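YghZ aldo-keto reductase (Escherichia coli, PDB 3N6Q) probably catalyses the NAD(P)H-dependent reduction of aldehydes or ketones to alcohols, as a TIM-barrel member of the aldo-keto reductase family. Local coordinates at residues Arg268-Met273 and Ala282-Ser287; Thr144-Thr149 and Pro172-Lys177. All coordinates share one frame; numbering follows the deposited sequence. Where two conformers were deposited one is given.

Contact 1. Residues Arg268-Met273 and Ala282-Ser287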
# COMPACT_ATOMS: atom_id res chain seq x y z
N ARG B 268 4.96 -40.25 -38.85
CA ARG B 268 5.17 -41.67 -38.71
C ARG B 268 6.64 -41.99 -38.38
O ARG B 268 6.90 -42.77 -37.50
CB ARG B 268 4.68 -42.45 -39.95
CG ARG B 268 3.14 -42.46 -40.15
CD ARG B 268 2.66 -43.22 -41.43
NE ARG B 268 2.16 -42.35 -42.51
CZ ARG B 268 2.63 -42.37 -43.76
NH1 ARG B 268 3.63 -43.19 -44.07
NH2 ARG B 268 2.14 -41.55 -44.69
N LEU B 269 7.57 -41.36 -39.05
CA LEU B 269 9.00 -41.64 -38.80
C LEU B 269 9.43 -41.07 -37.44
O LEU B 269 10.19 -41.70 -36.68
CB LEU B 269 9.84 -41.02 -39.91
CG LEU B 269 9.76 -41.76 -41.26
CD1 LEU B 269 10.35 -40.83 -42.37
CD2 LEU B 269 10.54 -43.07 -41.14
N LEU B 270 8.87 -39.92 -37.07
CA LEU B 270 9.10 -39.45 -35.70
C LEU B 270 8.57 -40.41 -34.63
O LEU B 270 9.25 -40.63 -33.60
CB LEU B 270 8.55 -38.03 -35.51
CG LEU B 270 9.33 -36.94 -36.26
CD1 LEU B 270 8.40 -35.68 -36.32
CD2 LEU B 270 10.63 -36.65 -35.48
N ASN B 271 7.41 -41.02 -34.87
CA ASN B 271 6.82 -41.96 -33.90
C ASN B 271 7.70 -43.22 -33.80
O ASN B 271 7.84 -43.82 -32.71
CB ASN B 271 5.40 -42.36 -34.35
CG ASN B 271 4.72 -43.26 -33.35
OD1 ASN B 271 4.67 -42.96 -32.16
ND2 ASN B 271 4.22 -44.41 -33.82
N GLU B 272 8.25 -43.62 -34.96
CA GLU B 272 9.23 -44.72 -34.97
C GLU B 272 10.47 -44.42 -34.13
O GLU B 272 10.93 -45.31 -33.36
CB GLU B 272 9.55 -45.20 -36.39
CG GLU B 272 8.38 -45.88 -37.00
CD GLU B 272 8.61 -46.32 -38.47
OE1 GLU B 272 9.69 -46.06 -39.05
OE2 GLU B 272 7.66 -46.86 -39.04
N MET B 273 10.99 -43.19 -34.23
CA MET B 273 12.10 -42.76 -33.37
C MET B 273 11.70 -42.87 -31.94
O MET B 273 12.51 -43.30 -31.10
CB MET B 273 12.61 -41.34 -33.66
CG MET B 273 13.28 -41.12 -35.06
SD MET B 273 14.01 -39.47 -35.21
CE MET B 273 15.32 -39.54 -33.94
N ALA B 282 4.11 -38.72 -27.73
CA ALA B 282 3.89 -37.59 -26.78
C ALA B 282 5.03 -37.51 -25.75
O ALA B 282 5.53 -36.43 -25.45
CB ALA B 282 2.52 -37.78 -26.05
N GLN B 283 5.47 -38.66 -25.23
CA GLN B 283 6.54 -38.64 -24.25
C GLN B 283 7.80 -38.10 -24.92
O GLN B 283 8.48 -37.26 -24.32
CB GLN B 283 6.82 -40.04 -23.68
CG GLN B 283 5.71 -40.50 -22.71
CD GLN B 283 5.73 -41.99 -22.46
OE1 GLN B 283 6.34 -42.75 -23.22
NE2 GLN B 283 5.01 -42.42 -21.41
N MET B 284 8.12 -38.55 -26.14
CA MET B 284 9.36 -38.02 -26.80
C MET B 284 9.26 -36.47 -27.01
O MET B 284 10.23 -35.74 -26.86
CB MET B 284 9.64 -38.65 -28.15
CG MET B 284 11.06 -38.10 -28.69
SD MET B 284 11.44 -39.01 -30.23
CE MET B 284 10.35 -38.16 -31.43
N ALA B 285 8.09 -36.01 -27.45
CA ALA B 285 7.84 -34.57 -27.65
C ALA B 285 8.07 -33.73 -26.36
O ALA B 285 8.71 -32.66 -26.39
CB ALA B 285 6.36 -34.35 -28.23
N LEU B 286 7.59 -34.24 -25.21
CA LEU B 286 7.82 -33.62 -23.93
C LEU B 286 9.27 -33.73 -23.46
O LEU B 286 9.84 -32.77 -22.94
CB LEU B 286 6.89 -34.20 -22.87
CG LEU B 286 5.40 -34.03 -23.20
CD1 LEU B 286 4.55 -34.78 -22.08
CD2 LEU B 286 5.05 -32.53 -23.35
N SER B 287 9.89 -34.89 -23.66
CA SER B 287 11.29 -35.06 -23.24
C SER B 287 12.17 -34.09 -24.02
O SER B 287 13.10 -33.52 -23.49
CB SER B 287 11.73 -36.51 -23.54
OG SER B 287 11.05 -37.42 -22.66

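Contact 2. Residues Thr144-Thr149 and Pro172-Lys177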
# COMPACT_ATOMS: atom_id res chain seq x y z
N THR B 144 -1.63 -0.36 -26.29
CA THR B 144 -1.46 0.15 -24.94
C THR B 144 0.03 0.26 -24.75
O THR B 144 0.71 -0.75 -25.00
CB THR B 144 -1.98 -0.93 -23.91
OG1 THR B 144 -3.42 -1.07 -24.07
CG2 THR B 144 -1.79 -0.48 -22.53
N PRO B 145 0.53 1.38 -24.22
CA PRO B 145 1.97 1.44 -23.93
C PRO B 145 2.36 0.37 -22.93
O PRO B 145 1.66 0.12 -21.94
CB PRO B 145 2.18 2.83 -23.31
CG PRO B 145 0.87 3.51 -23.31
CD PRO B 145 -0.22 2.56 -23.69
N MET B 146 3.53 -0.24 -23.10
CA MET B 146 3.88 -1.27 -22.13
C MET B 146 4.13 -0.70 -20.76
O MET B 146 4.05 -1.42 -19.74
CB MET B 146 5.11 -2.06 -22.66
CG MET B 146 4.75 -2.93 -23.86
SD MET B 146 6.23 -3.99 -24.22
CE MET B 146 7.06 -2.85 -25.30
N GLU B 147 4.35 0.61 -20.65
CA GLU B 147 4.51 1.16 -19.32
C GLU B 147 3.16 1.00 -18.51
O GLU B 147 3.16 0.81 -17.28
CB GLU B 147 4.77 2.65 -19.43
CG GLU B 147 6.19 2.98 -19.92
CD GLU B 147 6.38 2.89 -21.47
OE1 GLU B 147 5.44 2.69 -22.30
OE2 GLU B 147 7.58 3.02 -21.84
N GLU B 148 2.07 1.18 -19.22
CA GLU B 148 0.72 1.03 -18.58
C GLU B 148 0.49 -0.43 -18.18
O GLU B 148 0.06 -0.71 -17.06
CB GLU B 148 -0.37 1.52 -19.54
CG GLU B 148 -1.82 1.32 -18.88
CD GLU B 148 -2.93 2.01 -19.67
OE1 GLU B 148 -2.65 2.92 -20.48
OE2 GLU B 148 -4.11 1.60 -19.53
N THR B 149 0.72 -1.36 -19.10
CA THR B 149 0.58 -2.77 -18.79
C THR B 149 1.50 -3.15 -17.62
O THR B 149 1.06 -3.82 -16.67
CB THR B 149 0.88 -3.60 -20.04
OG1 THR B 149 -0.01 -3.20 -21.09
CG2 THR B 149 0.69 -5.10 -19.76
N PRO B 172 11.08 -11.20 -28.21
CA PRO B 172 12.27 -10.85 -27.43
C PRO B 172 12.38 -9.37 -27.04
O PRO B 172 12.71 -9.06 -25.89
CB PRO B 172 13.46 -11.32 -28.34
CG PRO B 172 12.87 -12.31 -29.29
CD PRO B 172 11.38 -11.95 -29.46
N GLU B 173 12.20 -8.47 -28.01
CA GLU B 173 12.40 -7.05 -27.77
C GLU B 173 11.35 -6.56 -26.75
O GLU B 173 11.69 -5.82 -25.82
CB GLU B 173 12.21 -6.30 -29.10
CG GLU B 173 13.25 -6.69 -30.20
CD GLU B 173 13.11 -8.13 -30.82
OE1 GLU B 173 11.98 -8.73 -30.89
OE2 GLU B 173 14.18 -8.63 -31.28
N ARG B 174 10.08 -6.95 -26.96
CA ARG B 174 9.02 -6.58 -25.98
C ARG B 174 9.24 -7.20 -24.57
O ARG B 174 9.06 -6.54 -23.54
CB ARG B 174 7.65 -6.91 -26.52
CG ARG B 174 7.22 -5.96 -27.65
CD ARG B 174 5.87 -6.34 -28.24
NE ARG B 174 5.42 -5.37 -29.26
CZ ARG B 174 4.73 -4.24 -29.00
NH1 ARG B 174 4.56 -3.81 -27.75
NH2 ARG B 174 4.30 -3.49 -30.02
N THR B 175 9.69 -8.47 -24.54
CA THR B 175 10.10 -9.10 -23.29
C THR B 175 11.17 -8.32 -22.58
O THR B 175 11.09 -8.01 -21.37
CB THR B 175 10.56 -10.56 -23.53
OG1 THR B 175 9.48 -11.28 -24.12
CG2 THR B 175 11.00 -11.22 -22.23
N GLN B 176 12.19 -7.93 -23.33
CA GLN B 176 13.23 -7.14 -22.71
C GLN B 176 12.72 -5.79 -22.15
O GLN B 176 13.13 -5.38 -21.05
CB GLN B 176 14.39 -6.92 -23.71
CG GLN B 176 15.47 -5.98 -23.18
CD GLN B 176 16.34 -6.68 -22.20
OE1 GLN B 176 16.67 -7.85 -22.38
NE2 GLN B 176 16.81 -5.96 -21.17
N LYS B 177 11.84 -5.13 -22.90
CA LYS B 177 11.26 -3.89 -22.41
C LYS B 177 10.46 -4.16 -21.11
O LYS B 177 10.53 -3.36 -20.16
CB LYS B 177 10.37 -3.28 -23.50
CG LYS B 177 9.80 -1.89 -23.11
CD LYS B 177 10.92 -0.96 -22.61
CE LYS B 177 10.45 0.49 -22.69
NZ LYS B 177 11.49 1.44 -22.17
O HOH W 1 2.55 -1.76 -27.00
O HOH W 2 9.83 3.63 -20.72

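Contact 1. Residues Arg268-Met273 and Ala282-Ser287
Leu270 is the first residue of Arg268-Met273 to meet the other helix, and it does so through both backbone and side chain. Its carbonyl O lies 3.5 Å from CE of Met284, while its CD2 methyl comes to 4.3 Å from the same CE, so the thioether methyl of Met284 touches the peptide oxygen and one leucine branch at once. Leu270 also packs on Met281, at the start of the helix that carries Met284. One turn further, Met273 presents CB to SD of Met284 at 4.3 Å, and its carbonyl C stands 4.2 Å from that sulfur. Its own side chain runs on to Gln327, Ile328 and His331 of helix 322-334.

From Ala282-Ser287 a single side chain, Met284, makes the contact. Its CG is anti to the backbone N (chi1 -175°) and the next torsion is extended, carrying SD out to the neighbouring helix; the bend at chi3 (78°) then turns CE onto the Leu270 carbonyl.

Helix 281-289 lies against the TIM barrel, Leu286 packing on Val298 and Ile300 of strand 297-300, and the buried Met284 joins helix 261-276 to it. With 122 Å² buried in total and no polar bond bridging the two segments, what holds them in touch is van der Waals contact of a flexible, polarisable thioether, without the directional demands of a hydrogen bond.

Contact 2. Residues Thr144-Thr149 and Pro172-Lys177
Met146 projects from the first turn of helix 146-158 into the angle between Arg174 and Lys177 of helix 172-183, two neighbouring helices on the outside of the TIM barrel, linked through strand 162-168. Its CG is anti to the carbonyl carbon (chi1 -70°), and the chain bends at chi3 (-88°) to bring CE against the second helix. There CE lies 3.6 Å from CG of Lys177, whose side chain runs obliquely to the methionine.

Arg174 crosses Met146 at about a right angle. The arginine passes the thioether with its aliphatic part, CG standing 3.9 Å from Met146 CE, and then sets its guanidinium beside the methionine stem: Met146 CG lies at the edge of that group, in its plane, 4.0 Å from NH1. The methyl CE approaches the same NH1 obliquely. Met178 and Leu181 of the same helix also pack against Met146. An alanine in place of Met146 would probably open a gap between the helices and leave the aliphatic stems of Arg174 and Lys177 without their shared apolar partner.

Two waters join polar groups across the contact. One molecule donates to Thr144 O and accepts from Arg174 NH1 at 3.0 Å, tying the guanidinium to the loop before helix 146-158. A bend at chi2 (81°) brings the carboxylate of Glu147 nearer to Lys177, but their charges stay beyond salt-bridge range, with OE2 of Glu147 and NZ of Lys177 4.2 Å apart. A second water bridges them, donating to Glu147 OE2 at 2.6 Å and accepting from Lys177 NZ at 3.1 Å.

In the fold
Contact 2 comes first along the chain and is complete before contact 1 begins; their centres lie 36 Å apart and their nearest atoms about 21 Å, so they do not meet. Both belong to the aldo-keto reductase TIM barrel. Contact 2 joins helices 146-158 and 172-183, which follow strands 132-137 and 162-168; contact 1 joins helices 261-276 and 281-289, ahead of strand 297-300. All three strands belong to the parallel set that curls into the barrel. With centres 20 Å (contact 1) and 21 Å (contact 2) from the centre of the chain, the two contacts lie in separate peripheral regions, one buried and one at the surface, connected through the barrel rather than directly.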